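Local coordinates for uncharacterized protein TCIL3000_10_9440 (Trypanosoma congolense, PDB 5KMX), which is of unknown function but forms, in this extracellular fragment of an insect-stage membrane antigen, a two-lobed ectodomain of a putative surface sensor, at residues R32-N37 with L73-N78; R87-R92 with V153-L158; N124-E129 with G147-N152. All coordinates share one frame; numbering follows the deposited sequence.

How the contacts relate
The three contacts follow one mixed sheet from one lobe of the ectodomain into the other. Contact 1 and contact 2 have centres about 14 Å apart and share a seam: strands 72-79 and 85-100 are neighbours, with L73 N 2.7 Å from T89 O and V75 N 2.8 Å from R87 O, both probable hydrogen bonds. Contacts 2 and 3 both use strand 145-165; their centres lie about 20 Å apart, and R92 CD packs on N152 OD1 at 3.5 Å. Contacts 1 and 3 do not touch, their centres being about 34 Å apart. A sulfate, probably from the crystallisation liquor, sits about 4 Å from the P90 side chain and is bound by R88 NH2.

Contact 1. Residues R32-N37 with L73-N78; sequences RFNTEN and LTVVVN
R32 and N78 form an antiparallel hydrogen-bonded pair: R32 N donates to N78 O at 3.0 Å from above the carbonyl plane, and N78 N donates back to R32 O, also at 3.0 Å. The R32 side chain leads away from strand 72-79 and turns back to its own hairpin, where NE donates to N37 OD1 (2.8 Å) in the guanidinium plane. F33 and V77 make the next, non-hydrogen-bonded pair. With chi1 at -67°, F33 CG sits beside its backbone N and the ring runs alongside V77, CE1 lying 3.9 Å from V77 CG1. V75 CG1 meets the ring edge at CD1 (4.1 Å), and L62, V200 and L202 also touch this buried ring. N34 takes the first corner of a type II' turn that spans F33 to E36. Its N donates almost straight (175°) to V76 O at 2.9 Å. Beyond it the carboxamide takes over: OD1 accepts from V76 N at 2.6 Å, while ND2 donates in its own amide plane to T74 O at 3.2 Å. The N34 amide thus acts like one more peptide group, pairing with the polar edge of strand 72-79 where the hairpin backbone has already turned away.

Contact 2. Residues R87-R92 with V153-L158; sequences RRTPLR and VYLATL
R92 and Y154 lie side by side, their side chains pointing the same way from a non-hydrogen-bonded antiparallel pair. R92 CG, anti to the backbone N (chi1 -168°), comes to 3.6 Å from Y154 CE2, and CD stays 4.0 Å from that same atom. It is therefore the aliphatic part of the arginine that packs on the ring; the guanidinium plane is turned 63° from the ring plane. Next to this pair, L91 O accepts a hydrogen bond from L155 N at 2.9 Å and a CA-H...O contact from Y154 CA at 3.2 Å, while R92 CA makes a similar contact to V153 O. This is where strands 85-100 and 145-165 join in the sheet. Further on they part: the axes of strands 87-90 and 153-158 come no closer than 8.5 Å, and A156 and T157 both face G189 in a classic beta bulge. Side chains bridge the separation. T89 CG2 meets L155 CD2 at 3.9 Å, the two side chains crossing at about a right angle. T89 and L158 instead slide past each other in opposite directions, with L158 CD1 reaching T89 OG1 at 3.5 Å. Y190 touches both T89 and L155, and its OH hydrogen-bonds P90 O.

Contact 3. Residues N124-E129 with G147-N152; sequences NKCISE and GYCKQN
C126 and C149 meet through matching first torsions: each SG stands anti to its own backbone N, chi1 being 179° for C126 and 174° for C149. The two sulfurs join in an SG-SG bond 2.0 Å long, and the torsion about it is 87°, close to the perpendicular arrangement expected of a relaxed disulfide. The CB atoms of C126 and C149 are held 3.5 Å apart and their CA atoms 5.8 Å apart. The second meeting depends on E129, the first residue past the helix to leave helical backbone angles. Its CG lies between the backbone N and the carbonyl carbon, and the extended chain beyond it carries the carboxylate over Q151. The disulfide ties the last turn of helix 116-128 to strand 145-165, which here runs between its antiparallel neighbours 85-100 and 132-135: K150 bonds through its backbone to R132, while C149 and Q151 bond to K97 and R95. Y133, on strand 132-135, also touches C126, and both cysteines are buried between helix and sheet. The E129 and Q151 side chains cross at about a right angle, and their flat ends stack, carboxylate and amide planes being nearly parallel. E129 OE1 sits 3.2 Å from Q151 CD, with C149 SG 4.0 Å from the same oxygen. Stacking does not produce a hydrogen bond: E129 OE1 is 3.4 Å from Q151 NE2, but the angle is poor. E129 OE1 also lies 3.2 Å from Q151 OE1, a pair of acceptors that cannot bond to each other, while Q151 OE1 takes its hydrogen bond from R95 NH1, whose positive charge probably eases the approach of the carboxylate.

Contact 1. Residues R32-N37 with L73-N78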
loop_
_atom_site.group_PDB
_atom_site.type_symbol
_atom_site.label_atom_id
_atom_site.label_comp_id
_atom_site.label_asym_id
_atom_site.label_seq_id
_atom_site.Cartn_x
_atom_site.Cartn_y
_atom_site.Cartn_z
ATOM N N ARG A 32 -0.555 15.399 13.806
ATOM C CA ARG A 32 0.824 14.949 13.679
ATOM C C ARG A 32 0.954 13.435 13.551
ATOM O O ARG A 32 0.214 12.676 14.178
ATOM C CB ARG A 32 1.642 15.428 14.878
ATOM C CG ARG A 32 1.805 16.935 14.944
ATOM C CD ARG A 32 2.713 17.359 16.080
ATOM N NE ARG A 32 3.025 18.784 16.008
ATOM C CZ ARG A 32 3.507 19.500 17.019
ATOM N NH1 ARG A 32 3.729 18.934 18.197
ATOM N NH2 ARG A 32 3.760 20.792 16.854
ATOM N N PHE A 33 1.893 13.021 12.708
ATOM C CA PHE A 33 2.386 11.652 12.685
ATOM C C PHE A 33 3.735 11.665 13.392
ATOM O O PHE A 33 4.695 12.238 12.877
ATOM C CB PHE A 33 2.518 11.127 11.253
ATOM C CG PHE A 33 1.204 10.965 10.542
ATOM C CD1 PHE A 33 0.441 9.823 10.723
ATOM C CD2 PHE A 33 0.732 11.952 9.691
ATOM C CE1 PHE A 33 -0.769 9.668 10.070
ATOM C CE2 PHE A 33 -0.477 11.802 9.035
ATOM C CZ PHE A 33 -1.227 10.658 9.225
ATOM N N ASN A 34 3.802 11.048 14.569
ATOM C CA ASN A 34 4.965 11.173 15.445
ATOM C C ASN A 34 5.271 12.646 15.728
ATOM O O ASN A 34 4.508 13.314 16.422
ATOM C CB ASN A 34 6.185 10.475 14.835
ATOM C CG ASN A 34 6.099 8.967 14.922
ATOM O OD1 ASN A 34 5.167 8.416 15.507
ATOM N ND2 ASN A 34 7.075 8.286 14.333
ATOM N N THR A 35 6.375 13.147 15.177
ATOM C CA THR A 35 6.837 14.508 15.438
ATOM C C THR A 35 6.327 15.484 14.378
ATOM O O THR A 35 6.092 16.660 14.658
ATOM C CB THR A 35 8.388 14.551 15.491
ATOM O OG1 THR A 35 8.825 14.300 16.831
ATOM C CG2 THR A 35 8.941 15.900 15.032
ATOM N N GLU A 36 6.142 14.977 13.165
ATOM C CA GLU A 36 5.900 15.817 11.999
ATOM C C GLU A 36 4.448 16.269 11.887
ATOM O O GLU A 36 3.531 15.504 12.182
ATOM C CB GLU A 36 6.302 15.061 10.731
ATOM C CG GLU A 36 7.655 14.366 10.826
ATOM C CD GLU A 36 8.805 15.338 11.025
ATOM O OE1 GLU A 36 9.880 14.902 11.489
ATOM O OE2 GLU A 36 8.637 16.537 10.712
ATOM N N ASN A 37 4.245 17.511 11.454
ATOM C CA ASN A 37 2.903 18.032 11.209
ATOM C C ASN A 37 2.266 17.368 9.993
ATOM O O ASN A 37 2.945 17.082 9.006
ATOM C CB ASN A 37 2.942 19.547 11.009
ATOM C CG ASN A 37 3.351 20.294 12.262
ATOM O OD1 ASN A 37 3.034 19.883 13.379
ATOM N ND2 ASN A 37 4.060 21.403 12.082
ATOM N N LEU A 73 9.139 0.144 12.391
ATOM C CA LEU A 73 8.802 1.559 12.466
ATOM C C LEU A 73 7.519 1.764 13.262
ATOM O O LEU A 73 6.451 1.314 12.851
ATOM C CB LEU A 73 8.646 2.141 11.058
ATOM C CG LEU A 73 8.148 3.586 10.945
ATOM C CD1 LEU A 73 9.237 4.569 11.343
ATOM C CD2 LEU A 73 7.650 3.862 9.538
ATOM N N THR A 74 7.627 2.443 14.400
ATOM C CA THR A 74 6.456 2.788 15.197
ATOM C C THR A 74 5.983 4.196 14.849
ATOM O O THR A 74 6.761 5.150 14.899
ATOM C CB THR A 74 6.744 2.713 16.707
ATOM O OG1 THR A 74 7.287 1.429 17.033
ATOM C CG2 THR A 74 5.466 2.936 17.505
ATOM N N VAL A 75 4.706 4.312 14.499
ATOM C CA VAL A 75 4.101 5.601 14.182
ATOM C C VAL A 75 2.933 5.880 15.118
ATOM O O VAL A 75 2.041 5.046 15.275
ATOM C CB VAL A 75 3.604 5.657 12.724
ATOM C CG1 VAL A 75 2.922 6.994 12.444
ATOM C CG2 VAL A 75 4.760 5.431 11.756
ATOM N N VAL A 76 2.940 7.061 15.727
ATOM C CA VAL A 76 1.853 7.490 16.597
ATOM C C VAL A 76 0.967 8.474 15.842
ATOM O O VAL A 76 1.430 9.529 15.412
ATOM C CB VAL A 76 2.380 8.146 17.887
ATOM C CG1 VAL A 76 1.243 8.401 18.857
ATOM C CG2 VAL A 76 3.440 7.265 18.539
ATOM N N VAL A 77 -0.305 8.122 15.688
ATOM C CA VAL A 77 -1.233 8.912 14.886
ATOM C C VAL A 77 -2.098 9.806 15.768
ATOM O O VAL A 77 -2.991 9.325 16.466
ATOM C CB VAL A 77 -2.141 8.008 14.031
ATOM C CG1 VAL A 77 -3.033 8.846 13.121
ATOM C CG2 VAL A 77 -1.299 7.045 13.205
ATOM N N ASN A 78 -1.824 11.107 15.724
ATOM C CA ASN A 78 -2.594 12.097 16.469
ATOM C C ASN A 78 -3.247 13.105 15.530
ATOM O O ASN A 78 -2.799 14.247 15.416
ATOM C CB ASN A 78 -1.698 12.820 17.476
ATOM C CG ASN A 78 -1.335 11.949 18.665
ATOM O OD1 ASN A 78 -2.208 11.390 19.329
ATOM N ND2 ASN A 78 -0.039 11.823 18.935
#

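Contact 2. Residues R87-R92 with V153-L158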
loop_
_atom_site.group_PDB
_atom_site.type_symbol
_atom_site.label_atom_id
_atom_site.label_comp_id
_atom_site.label_asym_id
_atom_site.label_seq_id
_atom_site.Cartn_x
_atom_site.Cartn_y
_atom_site.Cartn_z
ATOM N N ARG A 87 0.772 2.491 15.289
ATOM C CA ARG A 87 0.971 1.431 14.308
ATOM C C ARG A 87 2.443 1.065 14.217
ATOM O O ARG A 87 3.306 1.937 14.122
ATOM C CB ARG A 87 0.451 1.852 12.931
ATOM C CG ARG A 87 0.779 0.865 11.808
ATOM C CD ARG A 87 0.106 -0.484 12.023
ATOM N NE ARG A 87 -1.345 -0.372 11.907
ATOM C CZ ARG A 87 -2.015 -0.437 10.760
ATOM N NH1 ARG A 87 -1.372 -0.626 9.615
ATOM N NH2 ARG A 87 -3.334 -0.316 10.758
ATOM N N ARG A 88 2.715 -0.234 14.243
ATOM C CA ARG A 88 4.064 -0.745 14.063
ATOM C C ARG A 88 4.136 -1.503 12.745
ATOM O O ARG A 88 3.265 -2.321 12.448
ATOM C CB ARG A 88 4.456 -1.650 15.228
ATOM C CG ARG A 88 5.947 -1.712 15.482
ATOM C CD ARG A 88 6.247 -2.377 16.807
ATOM N NE ARG A 88 6.235 -3.834 16.711
ATOM C CZ ARG A 88 6.126 -4.654 17.752
ATOM N NH1 ARG A 88 5.998 -4.167 18.981
ATOM N NH2 ARG A 88 6.133 -5.967 17.565
ATOM N N THR A 89 5.169 -1.219 11.957
ATOM C CA THR A 89 5.340 -1.839 10.652
ATOM C C THR A 89 6.785 -2.282 10.458
ATOM O O THR A 89 7.708 -1.530 10.771
ATOM C CB THR A 89 4.954 -0.875 9.514
ATOM O OG1 THR A 89 3.643 -0.349 9.748
ATOM C CG2 THR A 89 4.981 -1.590 8.171
ATOM N N PRO A 90 6.992 -3.505 9.941
ATOM C CA PRO A 90 8.372 -3.903 9.647
ATOM C C PRO A 90 8.957 -3.108 8.487
ATOM O O PRO A 90 8.271 -2.877 7.491
ATOM C CB PRO A 90 8.244 -5.388 9.291
ATOM C CG PRO A 90 6.834 -5.561 8.857
ATOM C CD PRO A 90 6.035 -4.593 9.673
ATOM N N LEU A 91 10.212 -2.689 8.620
ATOM C CA LEU A 91 10.881 -1.941 7.564
ATOM C C LEU A 91 11.155 -2.832 6.363
ATOM O O LEU A 91 11.223 -2.355 5.232
ATOM C CB LEU A 91 12.192 -1.341 8.072
ATOM C CG LEU A 91 12.079 -0.228 9.114
ATOM C CD1 LEU A 91 13.452 0.103 9.670
ATOM C CD2 LEU A 91 11.431 1.013 8.519
ATOM N N ARG A 92 11.308 -4.129 6.619
ATOM C CA ARG A 92 11.663 -5.093 5.585
ATOM C C ARG A 92 10.668 -6.248 5.528
ATOM O O ARG A 92 10.294 -6.810 6.557
ATOM C CB ARG A 92 13.069 -5.641 5.835
ATOM C CG ARG A 92 13.656 -6.427 4.675
ATOM C CD ARG A 92 14.790 -7.322 5.144
ATOM N NE ARG A 92 14.288 -8.413 5.975
ATOM C CZ ARG A 92 15.048 -9.216 6.710
ATOM N NH1 ARG A 92 16.366 -9.058 6.738
ATOM N NH2 ARG A 92 14.486 -10.178 7.430
ATOM N N VAL A 153 12.363 -6.265 0.059
ATOM C CA VAL A 153 11.841 -4.942 -0.262
ATOM C C VAL A 153 11.627 -4.153 1.026
ATOM O O VAL A 153 11.408 -4.739 2.089
ATOM C CB VAL A 153 10.524 -5.030 -1.056
ATOM C CG1 VAL A 153 10.783 -5.597 -2.443
ATOM C CG2 VAL A 153 9.495 -5.872 -0.310
ATOM N N TYR A 154 11.686 -2.827 0.925
ATOM C CA TYR A 154 11.766 -1.972 2.104
ATOM C C TYR A 154 10.739 -0.844 2.092
ATOM O O TYR A 154 10.450 -0.260 1.047
ATOM C CB TYR A 154 13.174 -1.396 2.220
ATOM C CG TYR A 154 14.251 -2.435 2.022
ATOM C CD1 TYR A 154 14.735 -2.729 0.753
ATOM C CD2 TYR A 154 14.778 -3.132 3.099
ATOM C CE1 TYR A 154 15.715 -3.681 0.564
ATOM C CE2 TYR A 154 15.762 -4.086 2.920
ATOM C CZ TYR A 154 16.226 -4.356 1.650
ATOM O OH TYR A 154 17.206 -5.305 1.463
ATOM N N LEU A 155 10.211 -0.537 3.275
ATOM C CA LEU A 155 9.087 0.383 3.422
ATOM C C LEU A 155 9.407 1.795 2.939
ATOM O O LEU A 155 10.399 2.396 3.352
ATOM C CB LEU A 155 8.644 0.428 4.888
ATOM C CG LEU A 155 7.346 1.177 5.199
ATOM C CD1 LEU A 155 6.144 0.467 4.591
ATOM C CD2 LEU A 155 7.179 1.335 6.704
ATOM N N ALA A 156 8.548 2.313 2.063
ATOM C CA ALA A 156 8.698 3.658 1.518
ATOM C C ALA A 156 7.463 4.501 1.817
ATOM O O ALA A 156 7.576 5.654 2.235
ATOM C CB ALA A 156 8.942 3.597 0.018
ATOM N N THR A 157 6.289 3.916 1.597
ATOM C CA THR A 157 5.025 4.613 1.812
ATOM C C THR A 157 4.078 3.771 2.664
ATOM O O THR A 157 3.873 2.587 2.393
ATOM C CB THR A 157 4.342 4.956 0.477
ATOM O OG1 THR A 157 5.271 5.639 -0.374
ATOM C CG2 THR A 157 3.127 5.840 0.708
ATOM N N LEU A 158 3.503 4.398 3.688
ATOM C CA LEU A 158 2.640 3.714 4.647
ATOM C C LEU A 158 1.216 4.261 4.594
ATOM O O LEU A 158 0.988 5.443 4.855
ATOM C CB LEU A 158 3.203 3.861 6.063
ATOM C CG LEU A 158 2.468 3.107 7.173
ATOM C CD1 LEU A 158 2.634 1.605 7.005
ATOM C CD2 LEU A 158 2.959 3.556 8.540
#

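Contact 3. Residues N124-E129 with G147-N152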
loop_
_atom_site.group_PDB
_atom_site.type_symbol
_atom_site.label_atom_id
_atom_site.label_comp_id
_atom_site.label_asym_id
_atom_site.label_seq_id
_atom_site.Cartn_x
_atom_site.Cartn_y
_atom_site.Cartn_z
ATOM N N ASN A 124 18.738 -14.605 -12.977
ATOM C CA ASN A 124 19.878 -13.730 -12.744
ATOM C C ASN A 124 19.454 -12.411 -12.099
ATOM O O ASN A 124 20.113 -11.935 -11.179
ATOM C CB ASN A 124 20.625 -13.457 -14.057
ATOM C CG ASN A 124 21.417 -14.660 -14.553
ATOM O OD1 ASN A 124 22.051 -15.372 -13.772
ATOM N ND2 ASN A 124 21.389 -14.882 -15.865
ATOM N N LYS A 125 18.360 -11.821 -12.582
ATOM C CA LYS A 125 17.827 -10.593 -11.988
ATOM C C LYS A 125 17.575 -10.780 -10.498
ATOM O O LYS A 125 17.946 -9.933 -9.688
ATOM C CB LYS A 125 16.525 -10.154 -12.675
ATOM C CG LYS A 125 16.714 -9.167 -13.816
ATOM C CD LYS A 125 17.085 -9.876 -15.102
ATOM C CE LYS A 125 17.220 -8.899 -16.257
ATOM N NZ LYS A 125 17.355 -9.602 -17.561
ATOM N N CYS A 126 16.950 -11.902 -10.150
ATOM C CA CYS A 126 16.629 -12.217 -8.764
ATOM C C CYS A 126 17.879 -12.252 -7.901
ATOM O O CYS A 126 17.953 -11.579 -6.873
ATOM C CB CYS A 126 15.906 -13.560 -8.679
ATOM S SG CYS A 126 15.474 -14.056 -7.001
ATOM N N ILE A 127 18.857 -13.046 -8.317
ATOM C CA ILE A 127 20.123 -13.110 -7.606
ATOM C C ILE A 127 20.766 -11.725 -7.631
ATOM O O ILE A 127 21.052 -11.148 -6.581
ATOM C CB ILE A 127 21.081 -14.160 -8.225
ATOM C CG1 ILE A 127 20.417 -15.542 -8.272
ATOM C CG2 ILE A 127 22.388 -14.235 -7.441
ATOM C CD1 ILE A 127 20.031 -16.105 -6.913
ATOM N N SER A 128 20.943 -11.186 -8.835
ATOM C CA SER A 128 21.654 -9.925 -9.042
ATOM C C SER A 128 21.104 -8.775 -8.203
ATOM O O SER A 128 21.862 -7.914 -7.757
ATOM C CB SER A 128 21.611 -9.538 -10.524
ATOM O OG SER A 128 22.282 -8.315 -10.761
ATOM N N GLU A 129 19.792 -8.763 -7.985
ATOM C CA GLU A 129 19.154 -7.669 -7.259
ATOM C C GLU A 129 19.063 -7.954 -5.759
ATOM O O GLU A 129 18.375 -7.241 -5.029
ATOM C CB GLU A 129 17.761 -7.396 -7.830
ATOM C CG GLU A 129 16.698 -8.393 -7.405
ATOM C CD GLU A 129 15.471 -8.358 -8.299
ATOM O OE1 GLU A 129 14.587 -9.226 -8.135
ATOM O OE2 GLU A 129 15.387 -7.463 -9.167
ATOM N N GLY A 147 9.747 -21.832 -11.152
ATOM C CA GLY A 147 10.370 -21.395 -9.917
ATOM C C GLY A 147 9.942 -19.990 -9.550
ATOM O O GLY A 147 9.124 -19.386 -10.246
ATOM N N TYR A 148 10.497 -19.466 -8.460
ATOM C CA TYR A 148 10.142 -18.135 -7.985
ATOM C C TYR A 148 11.344 -17.413 -7.388
ATOM O O TYR A 148 12.370 -18.028 -7.092
ATOM C CB TYR A 148 9.017 -18.220 -6.949
ATOM C CG TYR A 148 9.384 -18.979 -5.691
ATOM C CD1 TYR A 148 10.023 -18.344 -4.634
ATOM C CD2 TYR A 148 9.083 -20.328 -5.558
ATOM C CE1 TYR A 148 10.356 -19.032 -3.482
ATOM C CE2 TYR A 148 9.413 -21.025 -4.409
ATOM C CZ TYR A 148 10.049 -20.371 -3.375
ATOM O OH TYR A 148 10.379 -21.058 -2.228
ATOM N N CYS A 149 11.198 -16.103 -7.218
ATOM C CA CYS A 149 12.225 -15.270 -6.607
ATOM C C CYS A 149 11.717 -14.682 -5.298
ATOM O O CYS A 149 10.622 -14.123 -5.252
ATOM C CB CYS A 149 12.640 -14.146 -7.556
ATOM S SG CYS A 149 13.781 -12.947 -6.831
ATOM N N LYS A 150 12.510 -14.816 -4.238
ATOM C CA LYS A 150 12.206 -14.170 -2.964
ATOM C C LYS A 150 13.088 -12.939 -2.805
ATOM O O LYS A 150 14.306 -13.044 -2.656
ATOM C CB LYS A 150 12.402 -15.133 -1.792
ATOM C CG LYS A 150 11.135 -15.877 -1.399
ATOM C CD LYS A 150 11.246 -16.470 -0.007
ATOM C CE LYS A 150 9.896 -16.956 0.493
ATOM N NZ LYS A 150 9.906 -17.252 1.952
ATOM N N GLN A 151 12.452 -11.773 -2.838
ATOM C CA GLN A 151 13.154 -10.500 -2.904
ATOM C C GLN A 151 12.942 -9.680 -1.635
ATOM O O GLN A 151 11.836 -9.627 -1.099
ATOM C CB GLN A 151 12.674 -9.715 -4.126
ATOM C CG GLN A 151 13.579 -8.580 -4.562
ATOM C CD GLN A 151 13.024 -7.845 -5.768
ATOM O OE1 GLN A 151 12.089 -8.314 -6.417
ATOM N NE2 GLN A 151 13.595 -6.686 -6.072
ATOM N N ASN A 152 14.010 -9.048 -1.160
ATOM C CA ASN A 152 13.914 -8.123 -0.039
ATOM C C ASN A 152 13.461 -6.750 -0.515
ATOM O O ASN A 152 14.086 -6.151 -1.391
ATOM C CB ASN A 152 15.256 -8.008 0.686
ATOM C CG ASN A 152 15.536 -9.193 1.591
ATOM O OD1 ASN A 152 14.702 -9.572 2.413
ATOM N ND2 ASN A 152 16.715 -9.784 1.440
#